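Local coordinates for protein MRNA TRANSPORT REGULATOR Mtr2 (PDB 1Q42) that affects the transport of mRNA from the nucleus to the cytoplasm and interacts with the export factor Mex67, at residues Phe32-Tyr44 and Glu56-Arg68. Numbering follows the deposited sequence.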
ATOM      1  N   PHE A  32      -1.850  -1.264  12.713  1.00 27.89           N
ATOM      2  CA  PHE A  32      -1.060  -1.861  11.633  1.00 26.48           C
ATOM      3  C   PHE A  32      -1.626  -1.508  10.264  1.00 24.73           C
ATOM      4  O   PHE A  32      -0.877  -1.129   9.370  1.00 24.09           O
ATOM      5  CB  PHE A  32      -0.977  -3.385  11.766  1.00 26.18           C
ATOM      6  CG  PHE A  32      -0.611  -4.085  10.477  1.00 26.91           C
ATOM      7  CD1 PHE A  32       0.655  -3.925   9.922  1.00 28.95           C
ATOM      8  CD2 PHE A  32      -1.527  -4.900   9.825  1.00 28.03           C
ATOM      9  CE1 PHE A  32       1.005  -4.571   8.727  1.00 29.79           C
ATOM     10  CE2 PHE A  32      -1.179  -5.546   8.633  1.00 27.37           C
ATOM     11  CZ  PHE A  32       0.086  -5.372   8.090  1.00 27.92           C
ATOM     12  N   LEU A  33      -2.940  -1.629  10.108  1.00 23.61           N
ATOM     13  CA  LEU A  33      -3.586  -1.310   8.824  1.00 23.17           C
ATOM     14  C   LEU A  33      -3.433   0.157   8.468  1.00 23.28           C
ATOM     15  O   LEU A  33      -3.204   0.499   7.309  1.00 21.99           O
ATOM     16  CB  LEU A  33      -5.069  -1.698   8.831  1.00 22.60           C
ATOM     17  CG  LEU A  33      -5.366  -3.189   8.942  1.00 22.73           C
ATOM     18  CD1 LEU A  33      -6.876  -3.438   8.976  1.00 21.76           C
ATOM     19  CD2 LEU A  33      -4.719  -4.002   7.804  1.00 22.16           C
ATOM     20  N   LYS A  34      -3.556   1.026   9.464  1.00 24.06           N
ATOM     21  CA  LYS A  34      -3.404   2.458   9.231  1.00 25.22           C
ATOM     22  C   LYS A  34      -1.981   2.807   8.806  1.00 25.01           C
ATOM     23  O   LYS A  34      -1.785   3.634   7.915  1.00 25.20           O
ATOM     24  CB  LYS A  34      -3.867   3.250  10.451  1.00 26.23           C
ATOM     25  CG  LYS A  34      -5.374   3.196  10.589  1.00 28.54           C
ATOM     26  CD  LYS A  34      -5.880   3.856  11.852  1.00 33.00           C
ATOM     27  CE  LYS A  34      -7.337   4.265  11.677  1.00 35.45           C
ATOM     28  NZ  LYS A  34      -8.005   4.566  12.965  1.00 38.35           N
ATOM     29  N   ARG A  35      -0.998   2.140   9.393  1.00 25.66           N
ATOM     30  CA  ARG A  35       0.397   2.326   9.007  1.00 25.96           C
ATOM     31  C   ARG A  35       0.659   1.847   7.571  1.00 23.97           C
ATOM     32  O   ARG A  35       1.356   2.506   6.799  1.00 23.90           O
ATOM     33  CB  ARG A  35       1.328   1.581   9.960  1.00 27.63           C
ATOM     34  CG  ARG A  35       1.625   2.315  11.231  1.00 31.15           C
ATOM     35  CD  ARG A  35       2.756   1.688  12.020  1.00 35.26           C
ATOM     36  NE  ARG A  35       2.324   0.472  12.705  1.00 38.33           N
ATOM     37  CZ  ARG A  35       2.731  -0.767  12.435  1.00 40.94           C
ATOM     38  NH1 ARG A  35       3.602  -1.025  11.455  1.00 42.68           N
ATOM     39  NH2 ARG A  35       2.248  -1.772  13.157  1.00 41.89           N
ATOM     40  N   PHE A  36       0.100   0.695   7.226  1.00 22.66           N
ATOM     41  CA  PHE A  36       0.196   0.156   5.863  1.00 21.09           C
ATOM     42  C   PHE A  36      -0.387   1.144   4.843  1.00 19.53           C
ATOM     43  O   PHE A  36       0.261   1.514   3.870  1.00 18.26           O
ATOM     44  CB  PHE A  36      -0.506  -1.195   5.798  1.00 20.86           C
ATOM     45  CG  PHE A  36      -0.658  -1.718   4.417  1.00 22.15           C
ATOM     46  CD1 PHE A  36       0.444  -2.185   3.718  1.00 25.95           C
ATOM     47  CD2 PHE A  36      -1.890  -1.706   3.797  1.00 24.23           C
ATOM     48  CE1 PHE A  36       0.299  -2.654   2.428  1.00 24.57           C
ATOM     49  CE2 PHE A  36      -2.033  -2.179   2.502  1.00 25.69           C
ATOM     50  CZ  PHE A  36      -0.940  -2.646   1.828  1.00 25.60           C
ATOM     51  N   LEU A  37      -1.591   1.637   5.105  1.00 19.67           N
ATOM     52  CA  LEU A  37      -2.209   2.622   4.219  1.00 19.57           C
ATOM     53  C   LEU A  37      -1.433   3.936   4.155  1.00 20.48           C
ATOM     54  O   LEU A  37      -1.315   4.532   3.090  1.00 19.88           O
ATOM     55  CB  LEU A  37      -3.663   2.882   4.640  1.00 19.41           C
ATOM     56  CG  LEU A  37      -4.582   1.662   4.480  1.00 19.63           C
ATOM     57  CD1 LEU A  37      -5.986   1.932   5.008  1.00 20.71           C
ATOM     58  CD2 LEU A  37      -4.631   1.163   3.023  1.00 19.47           C
ATOM     59  N   ALA A  38      -0.909   4.405   5.284  1.00 21.57           N
ATOM     60  CA  ALA A  38      -0.081   5.629   5.283  1.00 22.94           C
ATOM     61  C   ALA A  38       1.135   5.506   4.368  1.00 22.40           C
ATOM     62  O   ALA A  38       1.541   6.476   3.702  1.00 22.90           O
ATOM     63  CB  ALA A  38       0.349   6.013   6.728  1.00 23.77           C
ATOM     64  N   SER A  39       1.693   4.305   4.317  1.00 22.24           N
ATOM     65  CA  SER A  39       2.830   4.006   3.470  1.00 22.19           C
ATOM     66  C   SER A  39       2.463   4.076   1.975  1.00 21.57           C
ATOM     67  O   SER A  39       3.314   4.416   1.155  1.00 22.58           O
ATOM     68  CB  SER A  39       3.473   2.662   3.849  1.00 22.77           C
ATOM     69  OG  SER A  39       2.894   1.522   3.219  1.00 22.63           O
ATOM     70  N   LEU A  40       1.203   3.803   1.626  1.00 18.84           N
ATOM     71  CA  LEU A  40       0.762   3.997   0.251  1.00 18.46           C
ATOM     72  C   LEU A  40       0.487   5.467  -0.040  1.00 18.81           C
ATOM     73  O   LEU A  40       0.592   5.894  -1.175  1.00 19.24           O
ATOM     74  CB  LEU A  40      -0.497   3.182  -0.061  1.00 17.70           C
ATOM     75  CG  LEU A  40      -0.432   1.672   0.096  1.00 16.41           C
ATOM     76  CD1 LEU A  40      -1.784   1.073  -0.264  1.00 16.16           C
ATOM     77  CD2 LEU A  40       0.708   1.070  -0.727  1.00 17.54           C
ATOM     78  N   ASP A  41       0.144   6.223   0.997  1.00 19.93           N
ATOM     79  CA  ASP A  41      -0.282   7.609   0.877  1.00 20.52           C
ATOM     80  C   ASP A  41       0.865   8.600   1.125  1.00 22.19           C
ATOM     81  O   ASP A  41       0.636   9.801   1.207  1.00 22.24           O
ATOM     82  CB  ASP A  41      -1.376   7.898   1.904  1.00 20.79           C
ATOM     83  CG  ASP A  41      -2.660   7.170   1.616  1.00 20.66           C
ATOM     84  OD1 ASP A  41      -2.828   6.603   0.496  1.00 16.89           O
ATOM     85  OD2 ASP A  41      -3.542   7.115   2.490  1.00 18.39           O
ATOM     86  N   LEU A  42       2.079   8.086   1.232  1.00 23.42           N
ATOM     87  CA  LEU A  42       3.238   8.890   1.626  1.00 25.50           C
ATOM     88  C   LEU A  42       3.462  10.104   0.730  1.00 26.51           C
ATOM     89  O   LEU A  42       3.546   9.987  -0.498  1.00 25.83           O
ATOM     90  CB  LEU A  42       4.492   8.000   1.639  1.00 26.10           C
ATOM     91  CG  LEU A  42       5.733   8.537   2.356  1.00 27.91           C
ATOM     92  CD1 LEU A  42       5.471   8.675   3.852  1.00 31.41           C
ATOM     93  CD2 LEU A  42       6.917   7.622   2.123  1.00 28.59           C
ATOM     94  N   LEU A  43       3.552  11.280   1.360  1.00 28.84           N
ATOM     95  CA  LEU A  43       3.860  12.512   0.655  1.00 30.26           C
ATOM     96  C   LEU A  43       5.376  12.583   0.479  1.00 31.52           C
ATOM     97  O   LEU A  43       6.131  12.295   1.407  1.00 31.91           O
ATOM     98  CB  LEU A  43       3.350  13.712   1.456  1.00 31.44           C
ATOM     99  CG  LEU A  43       3.549  15.122   0.897  1.00 33.33           C
ATOM    100  CD1 LEU A  43       2.615  15.422  -0.269  1.00 34.17           C
ATOM    101  CD2 LEU A  43       3.342  16.113   2.032  1.00 35.71           C
ATOM    102  N   TYR A  44       5.807  12.939  -0.720  1.00 31.99           N
ATOM    103  CA  TYR A  44       7.226  13.058  -1.021  1.00 33.44           C
ATOM    104  C   TYR A  44       7.712  14.383  -0.469  1.00 35.02           C
ATOM    105  O   TYR A  44       7.137  15.418  -0.774  1.00 34.88           O
ATOM    106  CB  TYR A  44       7.450  13.016  -2.526  1.00 33.30           C
ATOM    107  CG  TYR A  44       8.878  13.285  -2.943  1.00 34.31           C
ATOM    108  CD1 TYR A  44       9.858  12.307  -2.800  1.00 34.54           C
ATOM    109  CD2 TYR A  44       9.250  14.521  -3.466  1.00 34.95           C
ATOM    110  CE1 TYR A  44      11.174  12.547  -3.181  1.00 34.64           C
ATOM    111  CE2 TYR A  44      10.558  14.770  -3.854  1.00 35.20           C
ATOM    112  CZ  TYR A  44      11.513  13.780  -3.706  1.00 34.78           C
ATOM    113  OH  TYR A  44      12.814  14.025  -4.075  1.00 34.63           O
ATOM    114  N   GLU A  56      14.359   6.612  -5.744  1.00 28.47           N
ATOM    115  CA  GLU A  56      14.538   5.323  -5.090  1.00 28.81           C
ATOM    116  C   GLU A  56      14.190   5.363  -3.612  1.00 28.37           C
ATOM    117  O   GLU A  56      13.529   4.446  -3.115  1.00 27.53           O
ATOM    118  CB  GLU A  56      15.972   4.807  -5.263  1.00 29.64           C
ATOM    119  CG  GLU A  56      16.216   3.420  -4.665  1.00 32.66           C
ATOM    120  CD  GLU A  56      17.563   2.840  -5.065  1.00 36.92           C
ATOM    121  OE1 GLU A  56      18.522   3.622  -5.215  1.00 41.06           O
ATOM    122  OE2 GLU A  56      17.675   1.609  -5.235  1.00 40.07           O
ATOM    123  N   SER A  57      14.630   6.408  -2.908  1.00 28.12           N
ATOM    124  CA  SER A  57      14.445   6.483  -1.455  1.00 28.49           C
ATOM    125  C   SER A  57      12.975   6.685  -1.077  1.00 27.01           C
ATOM    126  O   SER A  57      12.562   6.313   0.022  1.00 26.70           O
ATOM    127  CB  SER A  57      15.309   7.585  -0.832  1.00 29.25           C
ATOM    128  OG  SER A  57      14.782   8.876  -1.052  1.00 32.52           O
ATOM    129  N   TYR A  58      12.210   7.279  -1.983  1.00 25.38           N
ATOM    130  CA  TYR A  58      10.767   7.448  -1.791  1.00 24.65           C
ATOM    131  C   TYR A  58      10.011   6.173  -2.157  1.00 23.70           C
ATOM    132  O   TYR A  58       9.183   5.686  -1.390  1.00 23.70           O
ATOM    133  CB  TYR A  58      10.237   8.591  -2.645  1.00 24.24           C
ATOM    134  CG  TYR A  58       8.729   8.717  -2.648  1.00 23.58           C
ATOM    135  CD1 TYR A  58       8.047   9.179  -1.526  1.00 24.28           C
ATOM    136  CD2 TYR A  58       7.991   8.388  -3.778  1.00 21.31           C
ATOM    137  CE1 TYR A  58       6.661   9.294  -1.522  1.00 23.54           C
ATOM    138  CE2 TYR A  58       6.600   8.496  -3.785  1.00 21.28           C
ATOM    139  CZ  TYR A  58       5.943   8.963  -2.659  1.00 22.21           C
ATOM    140  OH  TYR A  58       4.577   9.082  -2.630  1.00 22.00           O
ATOM    141  N   ALA A  59      10.270   5.669  -3.349  1.00 23.71           N
ATOM    142  CA  ALA A  59       9.544   4.515  -3.859  1.00 22.99           C
ATOM    143  C   ALA A  59       9.705   3.286  -2.963  1.00 23.21           C
ATOM    144  O   ALA A  59       8.750   2.527  -2.784  1.00 22.72           O
ATOM    145  CB  ALA A  59       9.976   4.219  -5.279  1.00 22.99           C
ATOM    146  N   THR A  60      10.892   3.094  -2.369  1.00 23.62           N
ATOM    147  CA  THR A  60      11.124   1.921  -1.521  1.00 23.98           C
ATOM    148  C   THR A  60      10.373   1.967  -0.187  1.00 23.97           C
ATOM    149  O   THR A  60      10.296   0.965   0.515  1.00 23.96           O
ATOM    150  CB  THR A  60      12.639   1.650  -1.287  1.00 25.58           C
ATOM    151  OG1 THR A  60      13.245   2.786  -0.673  1.00 26.03           O
ATOM    152  CG2 THR A  60      13.367   1.476  -2.603  1.00 26.02           C
ATOM    153  N   GLN A  61       9.812   3.115   0.165  1.00 23.34           N
ATOM    154  CA  GLN A  61       8.986   3.230   1.367  1.00 23.56           C
ATOM    155  C   GLN A  61       7.516   2.904   1.110  1.00 22.43           C
ATOM    156  O   GLN A  61       6.761   2.743   2.054  1.00 22.15           O
ATOM    157  CB  GLN A  61       9.062   4.641   1.932  1.00 23.81           C
ATOM    158  CG  GLN A  61      10.450   5.053   2.363  1.00 26.33           C
ATOM    159  CD  GLN A  61      10.486   6.483   2.823  1.00 29.09           C
ATOM    160  OE1 GLN A  61       9.983   6.807   3.907  1.00 31.76           O
ATOM    161  NE2 GLN A  61      11.060   7.356   1.999  1.00 30.77           N
ATOM    162  N   LEU A  62       7.117   2.815  -0.156  1.00 21.36           N
ATOM    163  CA  LEU A  62       5.713   2.549  -0.502  1.00 20.98           C
ATOM    164  C   LEU A  62       5.425   1.087  -0.206  1.00 20.74           C
ATOM    165  O   LEU A  62       6.152   0.209  -0.672  1.00 22.14           O
ATOM    166  CB  LEU A  62       5.441   2.847  -1.984  1.00 20.59           C
ATOM    167  CG  LEU A  62       5.727   4.289  -2.452  1.00 20.15           C
ATOM    168  CD1 LEU A  62       5.636   4.366  -3.945  1.00 20.58           C
ATOM    169  CD2 LEU A  62       4.808   5.298  -1.801  1.00 19.50           C
ATOM    170  N   GLY A  63       4.404   0.812   0.599  1.00 20.64           N
ATOM    171  CA  GLY A  63       4.119  -0.558   0.990  1.00 20.93           C
ATOM    172  C   GLY A  63       5.296  -1.262   1.655  1.00 21.57           C
ATOM    173  O   GLY A  63       5.566  -2.439   1.407  1.00 22.11           O
ATOM    174  N   SER A  64       6.020  -0.545   2.508  1.00 22.19           N
ATOM    175  CA  SER A  64       7.287  -1.066   3.022  1.00 23.04           C
ATOM    176  C   SER A  64       7.142  -2.337   3.862  1.00 23.04           C
ATOM    177  O   SER A  64       8.122  -3.086   4.028  1.00 22.82           O
ATOM    178  CB  SER A  64       8.016  -0.008   3.847  1.00 24.22           C
ATOM    179  OG  SER A  64       7.227   0.384   4.942  1.00 26.07           O
ATOM    180  N   ASN A  65       5.945  -2.596   4.387  1.00 22.23           N
ATOM    181  CA  ASN A  65       5.731  -3.819   5.171  1.00 22.96           C
ATOM    182  C   ASN A  65       5.623  -5.096   4.328  1.00 22.24           C
ATOM    183  O   ASN A  65       5.566  -6.203   4.871  1.00 21.60           O
ATOM    184  CB  ASN A  65       4.510  -3.680   6.072  1.00 23.66           C
ATOM    185  CG  ASN A  65       4.685  -2.611   7.146  1.00 27.20           C
ATOM    186  OD1 ASN A  65       3.951  -1.632   7.165  1.00 30.25           O
ATOM    187  ND2 ASN A  65       5.663  -2.799   8.037  1.00 31.47           N
ATOM    188  N   LEU A  66       5.602  -4.950   3.005  1.00 21.12           N
ATOM    189  CA  LEU A  66       5.607  -6.103   2.117  1.00 21.29           C
ATOM    190  C   LEU A  66       6.923  -6.844   2.220  1.00 22.42           C
ATOM    191  O   LEU A  66       7.973  -6.230   2.343  1.00 22.66           O
ATOM    192  CB  LEU A  66       5.396  -5.666   0.674  1.00 20.50           C
ATOM    193  CG  LEU A  66       4.015  -5.142   0.312  1.00 20.80           C
ATOM    194  CD1 LEU A  66       4.086  -4.409  -1.037  1.00 20.54           C
ATOM    195  CD2 LEU A  66       3.003  -6.285   0.249  1.00 20.56           C
ATOM    196  N   LYS A  67       6.857  -8.170   2.180  1.00 23.57           N
ATOM    197  CA  LYS A  67       8.050  -8.991   2.020  1.00 24.76           C
ATOM    198  C   LYS A  67       8.543  -8.913   0.577  1.00 25.95           C
ATOM    199  O   LYS A  67       7.757  -8.794  -0.359  1.00 25.31           O
ATOM    200  CB  LYS A  67       7.754 -10.451   2.400  1.00 24.81           C
ATOM    201  CG  LYS A  67       7.547 -10.645   3.879  1.00 24.12           C
ATOM    202  CD  LYS A  67       7.499 -12.122   4.259  1.00 25.14           C
ATOM    203  CE  LYS A  67       7.155 -12.288   5.722  1.00 25.29           C
ATOM    204  NZ  LYS A  67       7.341 -13.675   6.208  1.00 24.33           N
ATOM    205  N   ARG A  68       9.861  -8.989   0.402  1.00 27.86           N
ATOM    206  CA  ARG A  68      10.463  -8.998  -0.920  1.00 29.43           C
ATOM    207  C   ARG A  68       9.805 -10.036  -1.844  1.00 29.18           C
ATOM    208  O   ARG A  68       9.530  -9.738  -3.008  1.00 29.87           O
ATOM    209  CB  ARG A  68      11.988  -9.228  -0.803  1.00 31.04           C
ATOM    210  CG  ARG A  68      12.771  -8.691  -1.963  1.00 34.98           C
ATOM    211  CD  ARG A  68      13.865  -7.655  -1.646  1.00 38.83           C
ATOM    212  NE  ARG A  68      13.369  -6.392  -1.070  1.00 41.35           N
ATOM    213  CZ  ARG A  68      12.756  -5.388  -1.734  1.00 42.29           C
ATOM    214  NH1 ARG A  68      12.492  -5.451  -3.038  1.00 40.67           N
ATOM    215  NH2 ARG A  68      12.391  -4.302  -1.065  1.00 41.99           N
TER
HETATM  216  O   HOH W   1       3.565  -1.063   4.454  1.00 29.97           O
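The backbones of the last part of helix 29-40 and of the turn-rich residues 59-66 come closest at Ser39 and Leu62, whose CA atoms lie 5.1 Å apart, beside the curved sheet of this NTF2-like fold. Three beta turns (type I at Ala59-Leu62, type II at Gln61-Ser64, type I at Gly63-Leu66) carry segment 56-68 past the C-terminal end of the helix and into strand 66-67. A CA-H...O contact marks this closest passage: Leu62 CA faces Ser39 O with an angle of 169° at the hydrogen. Leu62 CD2 also lies 3.4 Å from Ser39 O, and this buried oxygen has no polar partner in the model.

Ser39 OG sits between its own backbone N and carbonyl carbon (chi1 87°), where it reaches back to Phe36 O, 2.7 Å away, in the carbonyl plane and on a lone pair. The same OG accepts a weak, bent bond from Gly63 N and an ordinary one from a water. That water receives the N-H of Asn65 and donates to Asn65 OD1, tying the last turn to the helix; the polar end of the Asn65 side chain is also engaged by Gly180. Leu40 CD2 approaches Gly63 N, and the Leu40 side chain also touches Phe91 of helix 87-96.

Beyond the helix, the Leu42 side chain crosses that of Gln61 at about a right angle, its CD2 against Gln61 CB and OE1, and the Gln61 amide is held by NE2 bonding to Ser57 O. The rings of Tyr44 and Tyr58 form an offset edge-to-face pair, the edge of Tyr44 toward the face of Tyr58, the planes at 89° and the centroids 5.5 Å apart, while Tyr44 CB lies over that same face. The Tyr58 hydroxyl donates to Leu42 O at 2.5 Å from OH, a donor tilted out of the carbonyl plane.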